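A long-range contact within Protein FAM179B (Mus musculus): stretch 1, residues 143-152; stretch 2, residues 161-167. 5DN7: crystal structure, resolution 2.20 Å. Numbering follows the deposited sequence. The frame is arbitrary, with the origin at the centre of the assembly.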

# COMPACT_ATOMS: atom_id res chain seq x y z
N VAL A 143 5.06 -7.40 3.57
CA VAL A 143 4.08 -6.49 2.98
C VAL A 143 4.47 -6.15 1.55
O VAL A 143 3.67 -6.32 0.63
CB VAL A 143 3.93 -5.18 3.77
CG1 VAL A 143 3.05 -4.16 3.01
CG2 VAL A 143 3.37 -5.43 5.15
N LEU A 144 5.72 -5.73 1.35
CA LEU A 144 6.15 -5.29 0.03
C LEU A 144 6.20 -6.41 -1.00
O LEU A 144 5.92 -6.16 -2.16
CB LEU A 144 7.52 -4.60 0.10
CG LEU A 144 7.63 -3.23 0.78
CD1 LEU A 144 8.95 -2.53 0.44
CD2 LEU A 144 6.44 -2.35 0.43
N SER A 145 6.56 -7.63 -0.61
CA SER A 145 6.61 -8.71 -1.62
C SER A 145 5.20 -9.07 -2.11
O SER A 145 4.91 -9.15 -3.37
CB SER A 145 7.31 -9.94 -1.03
OG SER A 145 8.62 -9.60 -0.62
N LEU A 146 4.31 -9.23 -1.12
CA LEU A 146 2.91 -9.44 -1.46
C LEU A 146 2.44 -8.32 -2.39
O LEU A 146 1.93 -8.57 -3.46
CB LEU A 146 2.03 -9.49 -0.21
CG LEU A 146 2.37 -10.63 0.75
CD1 LEU A 146 1.36 -10.72 1.89
CD2 LEU A 146 2.47 -11.94 -0.03
N LEU A 147 2.68 -7.09 -1.98
CA LEU A 147 2.20 -5.92 -2.69
C LEU A 147 2.76 -5.79 -4.10
O LEU A 147 2.07 -5.37 -5.01
CB LEU A 147 2.53 -4.68 -1.88
CG LEU A 147 1.94 -3.37 -2.38
CD1 LEU A 147 0.40 -3.52 -2.53
CD2 LEU A 147 2.30 -2.26 -1.40
N LEU A 148 4.02 -6.19 -4.26
CA LEU A 148 4.75 -6.00 -5.50
C LEU A 148 4.30 -6.99 -6.55
O LEU A 148 4.48 -6.73 -7.74
CB LEU A 148 6.26 -6.14 -5.29
CG LEU A 148 6.90 -4.81 -4.89
CD1 LEU A 148 8.34 -4.99 -4.35
CD2 LEU A 148 6.93 -3.90 -6.07
N GLU A 149 3.62 -8.05 -6.20
CA GLU A 149 2.98 -8.87 -7.20
C GLU A 149 1.98 -8.06 -8.03
O GLU A 149 1.70 -8.41 -9.14
CB GLU A 149 2.36 -10.12 -6.59
CG GLU A 149 3.38 -11.22 -6.33
CD GLU A 149 2.89 -12.41 -5.53
OE1 GLU A 149 1.91 -13.05 -5.91
OE2 GLU A 149 3.50 -12.73 -4.50
N ASN A 150 1.53 -6.92 -7.52
CA ASN A 150 0.54 -6.12 -8.22
C ASN A 150 1.15 -5.13 -9.18
O ASN A 150 0.46 -4.26 -9.70
CB ASN A 150 -0.35 -5.37 -7.24
CG ASN A 150 -1.21 -6.30 -6.45
OD1 ASN A 150 -2.31 -6.63 -6.89
ND2 ASN A 150 -0.73 -6.74 -5.29
N LEU A 151 2.44 -5.28 -9.44
CA LEU A 151 3.04 -4.57 -10.57
C LEU A 151 2.56 -5.11 -11.92
O LEU A 151 2.83 -4.52 -12.95
CB LEU A 151 4.55 -4.65 -10.52
CG LEU A 151 5.21 -3.60 -9.62
CD1 LEU A 151 6.73 -3.63 -9.85
CD2 LEU A 151 4.64 -2.19 -9.85
N LYS A 152 1.87 -6.25 -11.91
CA LYS A 152 1.30 -6.76 -13.15
C LYS A 152 -0.18 -6.36 -13.28
O LYS A 152 -0.87 -6.81 -14.17
CB LYS A 152 1.46 -8.29 -13.25
CG LYS A 152 0.64 -9.10 -12.24
CD LYS A 152 0.76 -10.61 -12.51
CE LYS A 152 1.97 -11.24 -11.81
NZ LYS A 152 2.05 -10.89 -10.35
N GLU A 161 1.14 3.55 -7.37
CA GLU A 161 1.01 3.53 -5.92
C GLU A 161 1.73 2.37 -5.24
O GLU A 161 2.17 2.51 -4.11
CB GLU A 161 -0.46 3.49 -5.54
CG GLU A 161 -1.12 4.85 -5.74
CD GLU A 161 -0.43 5.94 -4.92
OE1 GLU A 161 -0.79 6.11 -3.74
OE2 GLU A 161 0.46 6.63 -5.47
N VAL A 162 1.83 1.21 -5.91
CA VAL A 162 2.68 0.14 -5.41
C VAL A 162 4.10 0.66 -5.25
O VAL A 162 4.74 0.50 -4.19
CB VAL A 162 2.68 -1.09 -6.36
CG1 VAL A 162 3.84 -2.03 -6.00
CG2 VAL A 162 1.35 -1.82 -6.28
N VAL A 163 4.60 1.31 -6.31
CA VAL A 163 5.95 1.84 -6.22
C VAL A 163 6.06 2.91 -5.10
O VAL A 163 7.02 2.92 -4.33
CB VAL A 163 6.42 2.45 -7.56
CG1 VAL A 163 7.89 2.89 -7.46
CG2 VAL A 163 6.24 1.46 -8.67
N ASN A 164 5.06 3.79 -4.99
CA ASN A 164 5.16 4.82 -3.96
C ASN A 164 5.12 4.25 -2.54
O ASN A 164 5.76 4.78 -1.63
CB ASN A 164 4.04 5.87 -4.11
CG ASN A 164 4.30 6.87 -5.24
OD1 ASN A 164 5.45 7.23 -5.53
ND2 ASN A 164 3.23 7.32 -5.88
N ILE A 165 4.35 3.19 -2.35
CA ILE A 165 4.27 2.54 -1.04
C ILE A 165 5.60 1.86 -0.72
O ILE A 165 6.03 1.84 0.44
CB ILE A 165 3.09 1.53 -1.00
CG1 ILE A 165 1.76 2.29 -0.99
CG2 ILE A 165 3.15 0.64 0.23
CD1 ILE A 165 0.53 1.38 -1.32
N CYS A 166 6.26 1.32 -1.75
CA CYS A 166 7.63 0.85 -1.57
C CYS A 166 8.57 1.98 -1.10
O CYS A 166 9.34 1.81 -0.14
CB CYS A 166 8.16 0.20 -2.86
SG CYS A 166 7.35 -1.37 -3.24
N ILE A 167 8.48 3.14 -1.76
CA ILE A 167 9.31 4.29 -1.37
C ILE A 167 9.07 4.67 0.09
O ILE A 167 10.01 4.88 0.88
CB ILE A 167 9.03 5.53 -2.24
CG1 ILE A 167 9.40 5.26 -3.69
CG2 ILE A 167 9.78 6.78 -1.69
CD1 ILE A 167 8.85 6.31 -4.65

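How do the two stretches face each other at the start of stretch 1? The helices run nearly antiparallel, at 168° with their axes 10.2 Å apart at closest approach, so walking forward from Leu 144 means walking backward from Cys 166. Val 143 stays out of reach. The CA-to-CB bond of Leu 144 points sideways, yet its m, t rotamer brings the end of the side chain closer, and CD2 of Leu 144 lies 3.9 Å from SG of Cys 166.

What does the next turn of the helix contribute? Ser 145 and Leu 146 lie out of reach, but Leu 147 points toward stretch 2. CD2 of Leu 147 packs 3.4 Å from CG2 of Ile 165, a tight apolar contact, while its CD1 sits 4.2 Å from CG2 of Val 162. Leu 148 starts sideways and, like Leu 144, bends inward at its end: its CD2 is 3.6 Å from CG1 of Val 162 and 3.8 Å from SG of Cys 166. One methyl group thus touches residues a helical turn apart on stretch 2.

How does the contact continue beyond Leu 148? Glu 149 points away. Asn 150 turns its amide back onto its own stretch, where ND2 donates a hydrogen bond to O of Leu 147 (3.1 Å). CB of Asn 150 lies 4.1 Å from CG2 of Val 162. In the 3-10 segment, CD2 of Leu 151 reaches CG1 of Val 162 at 3.9 Å and CG2 of Val 163 at 4.2 Å; Lys 152 is out of reach.

What holds the pair together? No hydrogen bond crosses between the stretches; the contact is apolar packing that buries 403 Å² in total. Val 162 has the largest share, 91 Å², because it points toward stretch 1 and meets Leu 147, Leu 148, Asn 150 and Leu 151.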